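Long-range contacts in paenibacillus xanthan lyase (Paenibacillus, PDB 6F2P), which cleaves xanthan by beta-elimination, as a lyase of polysaccharide lyase family 8, probably releasing terminal mannose units from the side chains of the polymer: residues S699-I704 and P774-T779; I762-P767 and F896-T901; E769-P774 and M892-S897; Y806-L811 and L874-T879; K822-K827 and E855-F860. All coordinates share one frame; numbering follows the deposited sequence.

Contact 1. Residues S699-I704 and P774-T779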
# COMPACT_ATOMS: atom_id res chain seq x y z
N SER A 699 -9.42 2.58 -0.28
CA SER A 699 -10.82 2.41 -0.65
C SER A 699 -11.62 3.71 -0.54
O SER A 699 -12.85 3.71 -0.60
CB SER A 699 -11.46 1.27 0.15
OG SER A 699 -11.45 1.54 1.54
N ASN A 700 -10.91 4.81 -0.37
CA ASN A 700 -11.49 6.14 -0.48
C ASN A 700 -11.52 6.50 -1.97
O ASN A 700 -10.47 6.62 -2.61
CB ASN A 700 -10.61 7.14 0.28
CG ASN A 700 -11.22 8.53 0.37
OD1 ASN A 700 -12.14 8.87 -0.37
ND2 ASN A 700 -10.69 9.34 1.26
N VAL A 701 -12.72 6.66 -2.52
CA VAL A 701 -12.86 6.99 -3.94
C VAL A 701 -13.09 8.48 -4.15
O VAL A 701 -13.30 8.93 -5.28
CB VAL A 701 -14.02 6.24 -4.60
CG1 VAL A 701 -13.86 4.75 -4.44
CG2 VAL A 701 -15.33 6.70 -3.99
N GLY A 702 -13.05 9.24 -3.06
CA GLY A 702 -13.27 10.67 -3.13
C GLY A 702 -12.02 11.45 -2.79
O GLY A 702 -10.96 11.22 -3.38
N THR A 703 -12.13 12.36 -1.83
CA THR A 703 -11.04 13.26 -1.50
C THR A 703 -10.58 13.14 -0.05
O THR A 703 -11.26 12.55 0.79
CB THR A 703 -11.42 14.74 -1.75
OG1 THR A 703 -12.65 15.05 -1.07
CG2 THR A 703 -11.63 15.02 -3.23
N ILE A 704 -9.43 13.73 0.22
CA ILE A 704 -9.00 13.98 1.58
C ILE A 704 -8.63 15.44 1.70
O ILE A 704 -7.74 15.92 1.01
CB ILE A 704 -7.76 13.16 1.96
CG1 ILE A 704 -8.08 11.65 1.94
CG2 ILE A 704 -7.24 13.60 3.32
CD1 ILE A 704 -6.84 10.76 2.11
N PRO A 774 -17.07 9.18 -9.35
CA PRO A 774 -16.50 7.97 -8.75
C PRO A 774 -17.58 7.23 -7.99
O PRO A 774 -18.37 7.86 -7.29
CB PRO A 774 -15.44 8.52 -7.78
CG PRO A 774 -15.82 9.96 -7.57
CD PRO A 774 -16.45 10.41 -8.85
N ILE A 775 -17.63 5.91 -8.15
CA ILE A 775 -18.66 5.13 -7.48
C ILE A 775 -18.11 4.47 -6.23
O ILE A 775 -17.12 3.73 -6.29
CB ILE A 775 -19.26 4.08 -8.41
CG1 ILE A 775 -19.98 4.77 -9.56
CG2 ILE A 775 -20.19 3.17 -7.62
CD1 ILE A 775 -20.51 3.81 -10.62
N ASN A 776 -18.75 4.73 -5.11
CA ASN A 776 -18.27 4.22 -3.83
C ASN A 776 -18.82 2.84 -3.45
O ASN A 776 -18.16 2.08 -2.74
CB ASN A 776 -18.54 5.24 -2.73
CG ASN A 776 -18.09 4.77 -1.36
OD1 ASN A 776 -16.90 4.54 -1.12
ND2 ASN A 776 -19.05 4.63 -0.44
N ALA A 777 -20.02 2.51 -3.94
CA ALA A 777 -20.70 1.25 -3.62
C ALA A 777 -21.88 1.03 -4.56
O ALA A 777 -22.50 1.99 -5.01
CB ALA A 777 -21.17 1.25 -2.18
N LEU A 778 -22.19 -0.22 -4.87
CA LEU A 778 -23.27 -0.54 -5.81
C LEU A 778 -23.67 -2.02 -5.76
O LEU A 778 -22.92 -2.86 -5.27
CB LEU A 778 -22.88 -0.15 -7.24
CG LEU A 778 -21.87 -1.05 -7.97
CD1 LEU A 778 -21.88 -0.73 -9.45
CD2 LEU A 778 -20.47 -0.88 -7.41
N THR A 779 -24.87 -2.31 -6.27
CA THR A 779 -25.38 -3.67 -6.33
C THR A 779 -25.45 -4.13 -7.78
O THR A 779 -25.41 -5.33 -8.08
CB THR A 779 -26.80 -3.76 -5.78
OG1 THR A 779 -27.69 -3.02 -6.62
CG2 THR A 779 -26.85 -3.22 -4.38
O HOH W 1 -14.97 6.36 -0.25

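Contact 2. Residues I762-P767 and F896-T901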
# COMPACT_ATOMS: atom_id res chain seq x y z
N ILE A 762 -13.47 27.90 -4.36
CA ILE A 762 -13.87 26.89 -5.34
C ILE A 762 -15.37 26.68 -5.26
O ILE A 762 -15.86 26.05 -4.32
CB ILE A 762 -13.15 25.55 -5.08
CG1 ILE A 762 -11.63 25.73 -5.17
CG2 ILE A 762 -13.61 24.48 -6.05
CD1 ILE A 762 -10.86 24.44 -4.96
N PRO A 763 -16.11 27.22 -6.23
CA PRO A 763 -17.58 27.15 -6.16
C PRO A 763 -18.08 25.72 -6.36
O PRO A 763 -17.29 24.86 -6.78
CB PRO A 763 -18.03 28.05 -7.31
CG PRO A 763 -16.89 28.01 -8.28
CD PRO A 763 -15.64 27.87 -7.46
N ILE A 764 -19.35 25.47 -6.06
CA ILE A 764 -19.92 24.15 -6.24
C ILE A 764 -19.89 23.77 -7.72
O ILE A 764 -20.53 24.42 -8.54
CB ILE A 764 -21.37 24.09 -5.75
CG1 ILE A 764 -21.44 24.44 -4.26
CG2 ILE A 764 -21.97 22.74 -6.03
CD1 ILE A 764 -20.63 23.51 -3.37
N PRO A 765 -19.13 22.72 -8.06
CA PRO A 765 -18.92 22.34 -9.47
C PRO A 765 -20.18 21.82 -10.16
O PRO A 765 -20.19 20.69 -10.64
CB PRO A 765 -17.88 21.22 -9.37
CG PRO A 765 -18.07 20.66 -8.02
CD PRO A 765 -18.41 21.83 -7.14
N ASN A 766 -21.23 22.63 -10.22
CA ASN A 766 -22.47 22.25 -10.89
C ASN A 766 -22.33 22.31 -12.40
O ASN A 766 -21.73 23.25 -12.93
CB ASN A 766 -23.63 23.14 -10.43
CG ASN A 766 -24.16 22.74 -9.06
OD1 ASN A 766 -24.27 21.55 -8.74
ND2 ASN A 766 -24.51 23.73 -8.25
N PRO A 767 -22.88 21.31 -13.11
CA PRO A 767 -23.50 20.13 -12.51
C PRO A 767 -22.47 19.02 -12.24
O PRO A 767 -21.41 19.00 -12.86
CB PRO A 767 -24.48 19.67 -13.60
CG PRO A 767 -23.80 20.05 -14.87
CD PRO A 767 -23.02 21.32 -14.58
N PHE A 896 -26.31 15.67 -11.01
CA PHE A 896 -26.83 16.27 -9.79
C PHE A 896 -26.51 17.76 -9.84
O PHE A 896 -25.54 18.18 -10.47
CB PHE A 896 -26.17 15.68 -8.55
CG PHE A 896 -26.54 14.25 -8.26
CD1 PHE A 896 -27.78 13.95 -7.71
CD2 PHE A 896 -25.65 13.22 -8.50
CE1 PHE A 896 -28.13 12.65 -7.43
CE2 PHE A 896 -25.99 11.91 -8.22
CZ PHE A 896 -27.24 11.62 -7.69
N SER A 897 -27.34 18.56 -9.18
CA SER A 897 -27.03 19.95 -8.92
C SER A 897 -27.28 20.21 -7.45
O SER A 897 -28.23 19.68 -6.89
CB SER A 897 -27.91 20.88 -9.76
OG SER A 897 -27.61 20.77 -11.14
N LEU A 898 -26.43 21.00 -6.82
CA LEU A 898 -26.71 21.48 -5.47
C LEU A 898 -26.99 22.97 -5.56
O LEU A 898 -26.13 23.75 -5.95
CB LEU A 898 -25.53 21.24 -4.53
CG LEU A 898 -24.88 19.86 -4.55
CD1 LEU A 898 -23.83 19.78 -3.47
CD2 LEU A 898 -25.91 18.77 -4.40
N VAL A 899 -28.21 23.35 -5.20
CA VAL A 899 -28.67 24.73 -5.29
C VAL A 899 -28.76 25.33 -3.89
O VAL A 899 -29.17 24.64 -2.96
CB VAL A 899 -30.06 24.79 -5.93
CG1 VAL A 899 -30.50 26.23 -6.12
CG2 VAL A 899 -30.05 24.03 -7.25
N SER A 900 -28.36 26.59 -3.73
CA SER A 900 -28.40 27.22 -2.41
C SER A 900 -29.84 27.47 -1.96
O SER A 900 -30.76 27.49 -2.78
CB SER A 900 -27.60 28.52 -2.38
OG SER A 900 -28.03 29.39 -3.42
N THR A 901 -30.03 27.63 -0.66
CA THR A 901 -31.37 27.83 -0.12
C THR A 901 -31.38 29.10 0.73
O THR A 901 -30.33 29.69 0.98
CB THR A 901 -31.83 26.64 0.75
OG1 THR A 901 -31.06 26.59 1.96
CG2 THR A 901 -31.66 25.31 -0.01

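Contact 3. Residues E769-P774 and M892-S897. With CA (calcium ion), chain C.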
# COMPACT_ATOMS: atom_id res chain seq x y z
N GLU A 769 -21.65 15.70 -13.13
CA GLU A 769 -22.05 14.74 -14.15
C GLU A 769 -21.97 13.30 -13.66
O GLU A 769 -20.91 12.83 -13.26
CB GLU A 769 -21.20 14.90 -15.41
CG GLU A 769 -21.23 16.31 -15.98
CD GLU A 769 -22.55 16.64 -16.67
OE1 GLU A 769 -22.60 17.69 -17.34
OE2 GLU A 769 -23.52 15.86 -16.55
N ALA A 770 -23.11 12.62 -13.71
CA ALA A 770 -23.21 11.24 -13.23
C ALA A 770 -22.19 10.36 -13.92
O ALA A 770 -21.53 9.54 -13.29
CB ALA A 770 -24.61 10.71 -13.46
N GLU A 771 -22.04 10.55 -15.23
CA GLU A 771 -21.11 9.75 -16.02
C GLU A 771 -19.65 9.91 -15.61
O GLU A 771 -18.79 9.17 -16.08
CB GLU A 771 -21.25 10.09 -17.51
CG GLU A 771 -20.82 11.50 -17.88
CD GLU A 771 -22.00 12.46 -17.98
OE1 GLU A 771 -21.86 13.52 -18.64
OE2 GLU A 771 -23.06 12.15 -17.40
N ALA A 772 -19.35 10.87 -14.74
CA ALA A 772 -17.96 11.11 -14.36
C ALA A 772 -17.76 11.08 -12.85
O ALA A 772 -16.74 11.55 -12.33
CB ALA A 772 -17.46 12.43 -14.94
N LEU A 773 -18.73 10.50 -12.15
CA LEU A 773 -18.66 10.43 -10.70
C LEU A 773 -18.07 9.11 -10.23
O LEU A 773 -18.51 8.04 -10.67
CB LEU A 773 -20.04 10.63 -10.10
CG LEU A 773 -20.52 12.08 -10.12
CD1 LEU A 773 -21.96 12.18 -9.62
CD2 LEU A 773 -19.58 12.94 -9.29
N PRO A 774 -17.07 9.18 -9.35
CA PRO A 774 -16.50 7.97 -8.75
C PRO A 774 -17.58 7.23 -7.99
O PRO A 774 -18.37 7.86 -7.29
CB PRO A 774 -15.44 8.52 -7.78
CG PRO A 774 -15.82 9.96 -7.57
CD PRO A 774 -16.45 10.41 -8.85
N MET A 892 -32.15 6.51 -16.01
CA MET A 892 -31.18 7.24 -16.82
C MET A 892 -30.77 8.53 -16.11
O MET A 892 -31.39 9.58 -16.30
CB MET A 892 -31.76 7.56 -18.20
CG MET A 892 -31.85 6.37 -19.15
SD MET A 892 -30.22 5.80 -19.68
CE MET A 892 -30.61 4.10 -20.11
N LEU A 893 -29.73 8.44 -15.28
CA LEU A 893 -29.27 9.59 -14.49
C LEU A 893 -28.31 10.49 -15.29
O LEU A 893 -27.29 10.03 -15.79
CB LEU A 893 -28.60 9.08 -13.21
CG LEU A 893 -27.98 10.07 -12.22
CD1 LEU A 893 -28.98 11.12 -11.77
CD2 LEU A 893 -27.44 9.29 -11.03
N ASP A 894 -28.64 11.77 -15.39
CA ASP A 894 -27.80 12.70 -16.14
C ASP A 894 -26.80 13.39 -15.22
O ASP A 894 -25.60 13.36 -15.47
CB ASP A 894 -28.64 13.72 -16.92
CG ASP A 894 -27.80 14.59 -17.87
OD1 ASP A 894 -26.58 14.34 -18.00
OD2 ASP A 894 -28.36 15.53 -18.49
N ASN A 895 -27.31 14.03 -14.17
CA ASN A 895 -26.44 14.73 -13.23
C ASN A 895 -27.09 15.06 -11.89
O ASN A 895 -28.26 14.75 -11.66
CB ASN A 895 -25.85 16.00 -13.86
CG ASN A 895 -26.90 17.04 -14.21
OD1 ASN A 895 -27.95 17.13 -13.57
ND2 ASN A 895 -26.61 17.85 -15.22
N PHE A 896 -26.31 15.67 -11.01
CA PHE A 896 -26.83 16.27 -9.79
C PHE A 896 -26.51 17.76 -9.84
O PHE A 896 -25.54 18.18 -10.47
CB PHE A 896 -26.17 15.68 -8.55
CG PHE A 896 -26.54 14.25 -8.26
CD1 PHE A 896 -27.78 13.95 -7.71
CD2 PHE A 896 -25.65 13.22 -8.50
CE1 PHE A 896 -28.13 12.65 -7.43
CE2 PHE A 896 -25.99 11.91 -8.22
CZ PHE A 896 -27.24 11.62 -7.69
N SER A 897 -27.34 18.56 -9.18
CA SER A 897 -27.03 19.95 -8.92
C SER A 897 -27.28 20.21 -7.45
O SER A 897 -28.23 19.68 -6.89
CB SER A 897 -27.91 20.88 -9.76
OG SER A 897 -27.61 20.77 -11.14
CA CA C . -24.36 13.91 -17.94

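Contact 4. Residues Y806-L811 and L874-T879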
# COMPACT_ATOMS: atom_id res chain seq x y z
N TYR A 806 -28.99 -0.32 -5.30
CA TYR A 806 -28.54 1.06 -5.21
C TYR A 806 -27.25 1.29 -5.97
O TYR A 806 -26.57 0.35 -6.37
CB TYR A 806 -28.37 1.47 -3.75
CG TYR A 806 -27.28 0.73 -3.02
CD1 TYR A 806 -25.97 1.20 -3.02
CD2 TYR A 806 -27.55 -0.45 -2.34
CE1 TYR A 806 -24.97 0.52 -2.37
CE2 TYR A 806 -26.56 -1.14 -1.68
CZ TYR A 806 -25.26 -0.65 -1.70
OH TYR A 806 -24.26 -1.33 -1.05
N VAL A 807 -26.95 2.57 -6.19
CA VAL A 807 -25.64 3.01 -6.66
C VAL A 807 -25.27 4.21 -5.82
O VAL A 807 -26.06 5.14 -5.66
CB VAL A 807 -25.65 3.42 -8.15
CG1 VAL A 807 -24.25 3.78 -8.61
CG2 VAL A 807 -26.25 2.31 -9.01
N GLU A 808 -24.07 4.18 -5.24
CA GLU A 808 -23.65 5.22 -4.32
C GLU A 808 -22.46 5.97 -4.93
O GLU A 808 -21.44 5.36 -5.27
CB GLU A 808 -23.29 4.60 -2.97
CG GLU A 808 -22.87 5.59 -1.89
CD GLU A 808 -22.69 4.94 -0.53
OE1 GLU A 808 -23.60 5.07 0.31
OE2 GLU A 808 -21.64 4.30 -0.32
N PHE A 809 -22.61 7.29 -5.07
CA PHE A 809 -21.58 8.11 -5.70
C PHE A 809 -20.82 8.93 -4.66
O PHE A 809 -21.31 9.13 -3.54
CB PHE A 809 -22.19 9.07 -6.71
CG PHE A 809 -23.02 8.41 -7.77
CD1 PHE A 809 -22.43 7.98 -8.96
CD2 PHE A 809 -24.39 8.25 -7.60
CE1 PHE A 809 -23.20 7.38 -9.95
CE2 PHE A 809 -25.16 7.67 -8.59
CZ PHE A 809 -24.56 7.23 -9.77
N SER A 810 -19.64 9.41 -5.03
CA SER A 810 -18.92 10.34 -4.17
C SER A 810 -18.80 11.69 -4.86
O SER A 810 -18.24 11.81 -5.95
CB SER A 810 -17.53 9.81 -3.82
OG SER A 810 -16.88 10.70 -2.93
N LEU A 811 -19.34 12.72 -4.21
CA LEU A 811 -19.34 14.07 -4.74
C LEU A 811 -18.49 14.97 -3.85
O LEU A 811 -18.56 14.90 -2.62
CB LEU A 811 -20.76 14.63 -4.81
CG LEU A 811 -21.73 14.15 -5.90
CD1 LEU A 811 -22.00 12.64 -5.82
CD2 LEU A 811 -23.04 14.94 -5.81
N LEU A 874 -21.36 10.99 0.28
CA LEU A 874 -21.87 9.86 -0.48
C LEU A 874 -23.35 10.04 -0.80
O LEU A 874 -24.21 10.03 0.09
CB LEU A 874 -21.64 8.55 0.27
CG LEU A 874 -20.22 8.29 0.77
CD1 LEU A 874 -20.22 7.12 1.76
CD2 LEU A 874 -19.28 8.02 -0.40
N PHE A 875 -23.64 10.22 -2.09
CA PHE A 875 -25.01 10.34 -2.58
C PHE A 875 -25.46 8.98 -3.09
O PHE A 875 -24.96 8.50 -4.11
CB PHE A 875 -25.07 11.34 -3.74
CG PHE A 875 -24.95 12.79 -3.33
CD1 PHE A 875 -23.83 13.25 -2.66
CD2 PHE A 875 -25.93 13.70 -3.67
CE1 PHE A 875 -23.71 14.58 -2.31
CE2 PHE A 875 -25.83 15.03 -3.32
CZ PHE A 875 -24.72 15.47 -2.64
N ARG A 876 -26.39 8.36 -2.38
CA ARG A 876 -26.89 7.04 -2.77
C ARG A 876 -28.32 7.11 -3.33
O ARG A 876 -29.20 7.73 -2.73
CB ARG A 876 -26.85 6.08 -1.58
CG ARG A 876 -27.61 4.79 -1.81
CD ARG A 876 -27.51 3.86 -0.62
NE ARG A 876 -26.12 3.61 -0.24
CZ ARG A 876 -25.71 2.55 0.46
NH1 ARG A 876 -26.59 1.64 0.86
NH2 ARG A 876 -24.43 2.41 0.76
N LEU A 877 -28.53 6.47 -4.47
CA LEU A 877 -29.86 6.37 -5.05
C LEU A 877 -30.34 4.91 -5.02
O LEU A 877 -29.78 4.03 -5.69
CB LEU A 877 -29.88 6.91 -6.49
CG LEU A 877 -29.86 8.43 -6.69
CD1 LEU A 877 -29.69 8.74 -8.16
CD2 LEU A 877 -31.13 9.09 -6.16
N LYS A 878 -31.38 4.67 -4.22
CA LYS A 878 -31.85 3.33 -3.94
C LYS A 878 -33.20 3.06 -4.60
O LYS A 878 -34.15 3.82 -4.43
CB LYS A 878 -31.98 3.13 -2.43
CG LYS A 878 -32.51 1.75 -2.04
CD LYS A 878 -32.73 1.63 -0.54
CE LYS A 878 -33.83 2.55 -0.06
NZ LYS A 878 -34.10 2.38 1.40
N THR A 879 -33.27 1.96 -5.35
CA THR A 879 -34.52 1.51 -5.94
C THR A 879 -35.49 1.12 -4.82
O THR A 879 -35.16 0.31 -3.96
CB THR A 879 -34.30 0.31 -6.87
OG1 THR A 879 -33.40 0.67 -7.92
CG2 THR A 879 -35.62 -0.14 -7.48

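Contact 5. Residues K822-K827 and E855-F860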
# COMPACT_ATOMS: atom_id res chain seq x y z
N LYS A 822 -30.84 18.47 -6.36
CA LYS A 822 -31.60 18.18 -7.58
C LYS A 822 -30.87 17.17 -8.48
O LYS A 822 -29.64 17.08 -8.48
CB LYS A 822 -31.85 19.47 -8.36
CG LYS A 822 -32.59 20.54 -7.58
CD LYS A 822 -33.01 21.72 -8.45
CE LYS A 822 -34.04 22.59 -7.73
NZ LYS A 822 -34.50 23.77 -8.51
N SER A 823 -31.63 16.41 -9.25
CA SER A 823 -31.02 15.52 -10.23
C SER A 823 -31.75 15.64 -11.56
O SER A 823 -32.97 15.80 -11.59
CB SER A 823 -31.05 14.07 -9.74
OG SER A 823 -32.38 13.59 -9.62
N ARG A 824 -30.99 15.60 -12.65
CA ARG A 824 -31.58 15.66 -13.98
C ARG A 824 -31.68 14.25 -14.52
O ARG A 824 -30.68 13.54 -14.63
CB ARG A 824 -30.76 16.55 -14.92
CG ARG A 824 -31.40 16.78 -16.28
CD ARG A 824 -30.58 17.75 -17.13
NE ARG A 824 -31.39 18.47 -18.10
CZ ARG A 824 -31.39 18.24 -19.41
NH1 ARG A 824 -30.61 17.30 -19.92
NH2 ARG A 824 -32.17 18.96 -20.21
N ILE A 825 -32.90 13.83 -14.84
CA ILE A 825 -33.19 12.47 -15.26
C ILE A 825 -33.65 12.45 -16.72
O ILE A 825 -34.54 13.22 -17.10
CB ILE A 825 -34.30 11.86 -14.38
CG1 ILE A 825 -33.91 11.91 -12.89
CG2 ILE A 825 -34.66 10.46 -14.86
CD1 ILE A 825 -32.55 11.31 -12.57
N MET A 826 -33.04 11.59 -17.53
CA MET A 826 -33.49 11.42 -18.91
C MET A 826 -34.69 10.46 -18.95
O MET A 826 -34.78 9.53 -18.14
CB MET A 826 -32.36 10.90 -19.79
CG MET A 826 -31.11 11.74 -19.74
SD MET A 826 -31.38 13.34 -20.50
CE MET A 826 -31.30 14.38 -19.05
N LYS A 827 -35.60 10.69 -19.89
CA LYS A 827 -36.76 9.83 -20.03
C LYS A 827 -36.33 8.44 -20.51
O LYS A 827 -35.49 8.30 -21.40
CB LYS A 827 -37.78 10.42 -21.01
CG LYS A 827 -39.06 9.59 -21.16
CD LYS A 827 -40.00 10.20 -22.20
CE LYS A 827 -41.20 9.31 -22.48
NZ LYS A 827 -42.01 9.87 -23.61
N GLU A 855 -41.84 15.33 -22.77
CA GLU A 855 -40.48 15.81 -22.49
C GLU A 855 -39.41 14.73 -22.29
O GLU A 855 -39.65 13.68 -21.68
CB GLU A 855 -40.46 16.81 -21.32
CG GLU A 855 -40.83 16.23 -19.98
CD GLU A 855 -42.32 16.29 -19.71
OE1 GLU A 855 -42.85 17.42 -19.58
OE2 GLU A 855 -42.96 15.23 -19.63
N LEU A 856 -38.22 15.03 -22.80
CA LEU A 856 -37.10 14.10 -22.81
C LEU A 856 -36.36 14.02 -21.48
O LEU A 856 -35.58 13.09 -21.26
CB LEU A 856 -36.13 14.49 -23.91
CG LEU A 856 -36.72 14.31 -25.30
CD1 LEU A 856 -35.82 14.97 -26.32
CD2 LEU A 856 -36.90 12.83 -25.58
N SER A 857 -36.58 15.00 -20.62
CA SER A 857 -35.90 15.07 -19.34
C SER A 857 -36.66 15.95 -18.38
O SER A 857 -37.42 16.82 -18.79
CB SER A 857 -34.49 15.63 -19.54
OG SER A 857 -34.53 16.92 -20.11
N LYS A 858 -36.46 15.73 -17.08
CA LYS A 858 -37.05 16.57 -16.05
C LYS A 858 -36.04 16.79 -14.93
O LYS A 858 -35.15 15.98 -14.72
CB LYS A 858 -38.31 15.93 -15.47
CG LYS A 858 -39.46 15.77 -16.45
CD LYS A 858 -40.77 15.49 -15.73
CE LYS A 858 -40.70 14.21 -14.89
NZ LYS A 858 -42.00 13.92 -14.19
N GLU A 859 -36.19 17.90 -14.22
CA GLU A 859 -35.34 18.18 -13.08
C GLU A 859 -36.07 17.83 -11.79
O GLU A 859 -37.02 18.52 -11.41
CB GLU A 859 -34.96 19.66 -13.05
CG GLU A 859 -33.75 19.93 -12.20
CD GLU A 859 -32.47 19.56 -12.90
OE1 GLU A 859 -32.46 19.56 -14.15
OE2 GLU A 859 -31.48 19.26 -12.21
N PHE A 860 -35.64 16.76 -11.13
CA PHE A 860 -36.25 16.34 -9.88
C PHE A 860 -35.61 17.04 -8.70
O PHE A 860 -34.38 17.07 -8.59
CB PHE A 860 -36.15 14.82 -9.71
CG PHE A 860 -37.04 14.05 -10.64
CD1 PHE A 860 -36.69 13.85 -11.97
CD2 PHE A 860 -38.24 13.52 -10.18
CE1 PHE A 860 -37.51 13.14 -12.83
CE2 PHE A 860 -39.07 12.80 -11.04
CZ PHE A 860 -38.70 12.62 -12.37
O HOH W 2 -34.61 18.96 -17.75
O HOH W 3 -34.45 10.65 -22.92

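Contact 1. Residues S699-I704 and P774-T779
Val-701 carries this small surface contact between a loop and the start of strand 775-778. Its CB lies 4.2 Å from CB of Pro-774, and the two are in apolar contact. CG1, beside the backbone N and anti to the carbonyl carbon (chi1 -58°), ends 3.9 Å from the backbone O of Ile-775. CG2 sits between the backbone N and the carbonyl carbon and meets CB of Asn-776 at 3.7 Å, and the two side chains cross at about a right angle. The backbone O of Val-701 also lies against the proline ring, 3.3 Å from Pro-774 CB.

Water 1 makes the polar link. It accepts from Val-701 N at 3.2 Å and donates to Asn-776 OD1 at 2.8 Å. The other end of that amide, ND2, is bonded to the Glu-808 carboxylate, which fixes the way the amide is turned. On the loop side, Asn-700 OD1 accepts from Gly-702 N at 2.9 Å and closes an Asx turn. Val-701 is the middle residue of this turn. The contact joins the C-terminal beta-sandwich region of the family 8 lyase to the next beta-sheet domain, at a classic beta bulge where Asn-776 and Ala-777 both face Glu-808.

Contact 2. Residues I762-P767 and F896-T901
Asn-766 has CG anti to its carbonyl carbon, beside the backbone N (chi1 -78°), and chi2 of -39° turns the amide to face strand 891-900. The inverse gamma turn centred on Pro-765 comes just before it, and the cis peptide bond to Pro-767 just after. OD1 accepts from Leu-898 N at 2.9 Å, with an N-H...O angle of 159°. ND2 donates to Leu-898 O at 2.8 Å. That oxygen lies in the plane of the amide, whereas ND2 stands above the plane of the Leu-898 carbonyl. One side chain thus meets both backbone groups of one residue.

Beside this pair lie looser contacts. Ile-764 CG2 makes an apolar contact with Leu-898 CB at 4.1 Å, the two side chains crossing at about a right angle. Pro-767 CB lies 3.6 Å from Phe-896 O. Beyond Pro-767, Tyr-768 takes up backbone bonding with Phe-896. The Asn-766 amide therefore acts as a stand-in for a strand backbone, satisfying both the N-H and the C=O of Leu-898 where a loop, not a strand, runs alongside.

Contact 3. Residues E769-P774 and M892-S897
The backbones meet at one antiparallel non-hydrogen-bonded pair, Glu-769 with Asn-895, beside which Ala-770 N donates to Asp-894 O at 3.1 Å. The chain then turns through the short 3-10 segment 770-771, bringing two glutamates to one calcium ion. Glu-769, bent at chi2, gives a single oxygen, OE2, 2.5 Å from the ion. Glu-771 has CG between its backbone N and carbonyl carbon and is also bent at chi2. It binds with both carboxylate oxygens, the closer being OE2 at 2.3 Å. Asp-894 has CG anti to the backbone N, and supplies OD1 at 2.3 Å and its own backbone O at 2.8 Å. That O therefore serves the metal and the Ala-770 N-H together. The ion would probably offset the negative charge of three carboxylates gathered here.

Apart from the metal, Ala-770 CB packs on Leu-893 CG at 3.6 Å. Leu-773 CD1 comes to the edge of the Phe-896 ring, in its plane, 4.0 Å from CD2. The backbone oxygens of Ser-791 and Lys-794 complete the calcium shell. Leu-773 and Leu-893 both reach Phe-809 of strand 806-813, and strand 817-826 runs beside strand 891-900 in the sheet.

Contact 4. Residues Y806-L811 and L874-T879
Arg-876 grips Glu-808 side-on, with NE and NH2 both donating to OE1, NH2 at 2.8 Å and NE at 3.0 Å. OE1 lies near the guanidinium plane, but the nitrogens meet it from above the carboxylate plane, the two planes being 49° apart. Glu-808 OE2 has a second partner, Asn-776 ND2. A bend at chi3 of Arg-876 (-54°) lays its guanidinium flat on the ring of Tyr-806, with centres 3.8 Å apart and planes at 3°, a cation-pi stack. An alanine at Arg-876 has no guanidinium, so the Glu-808 carboxylate would probably be less well balanced in its buried place and one face of the Tyr-806 ring is likely to lose its cover.

Paired backbone bonds join Val-807 with Leu-877 and Phe-809 with Phe-875; Phe-809 N to Phe-875 O is almost straight, at 2.8 Å. On the face of the sheet away from Arg-876, Leu-811 CD2 stands over the centre of the Phe-875 ring, 3.4 Å from its centroid, a CH-pi contact. Leucine and aromatic side chains on that face turn inward, and Phe-875 meets Phe-896 of the other sheet. Two facing antiparallel sheets with such a core are consistent with a beta-sandwich of the kind found in many carbohydrate-binding modules.

Contact 5. Residues K822-K827 and E855-F860
Glu-855 O, which accepts from Trp-851 NE1, lies 3.5 Å from Lys-827 CD, while Lys-827 NZ goes on to Thr-853. Leu-856 O accepts from Lys-827 N at 2.8 Å. Ser-857 then faces Met-826 in a non-hydrogen-bonded pair, its CB 3.5 Å from Met-826 CE. Its OG stands over one face of the Arg-824 guanidinium, 3.1 Å from NH2, with too poor an angle for a hydrogen bond. Water 2 bonds to that OG and, weakly, to Arg-824 NE. Lys-858 exchanges two backbone bonds with Ile-825. Glu-859 lays OE1 against Arg-824 CB at 3.5 Å; its distance of 4.2 Å from NE is too long for a salt bridge. Phe-860 bonds through its backbone to Ser-823, and its CD1 meets Ile-825 CG1 at 3.5 Å.

Arg-824 NH1 reaches Asn-789 O and the carboxylate of calcium ligand Asp-894. A leucine in place of Arg-824 would probably disturb that second shell and the packing over Ser-857 OG. Backbone bonds thus hold the strands together, while the salt bridge of Arg-824 is directed at the metal site.

Contacts 3 and 4 are buried, contacts 2 and 5 are partly so, and contact 1 lies at the surface. Contacts 2 and 3 share strand 891-900, which also pairs with strand 817-826 of contact 5. Contact 4, and the 774-779 side of contact 1, belong to the opposing sheet, where strands 775-778 and 806-813 are neighbours. Phe-896 lies between the sheets, touching Phe-809 and Leu-877 of contact 4. The chemistry changes with place. A water and a few apolar atoms bridge contact 1. A side-chain amide serves contact 2, and calcium contact 3. Strand pairing dominates contacts 4 and 5. Contact 5 is nested within the chain loops closed by contacts 2, 3 and 4.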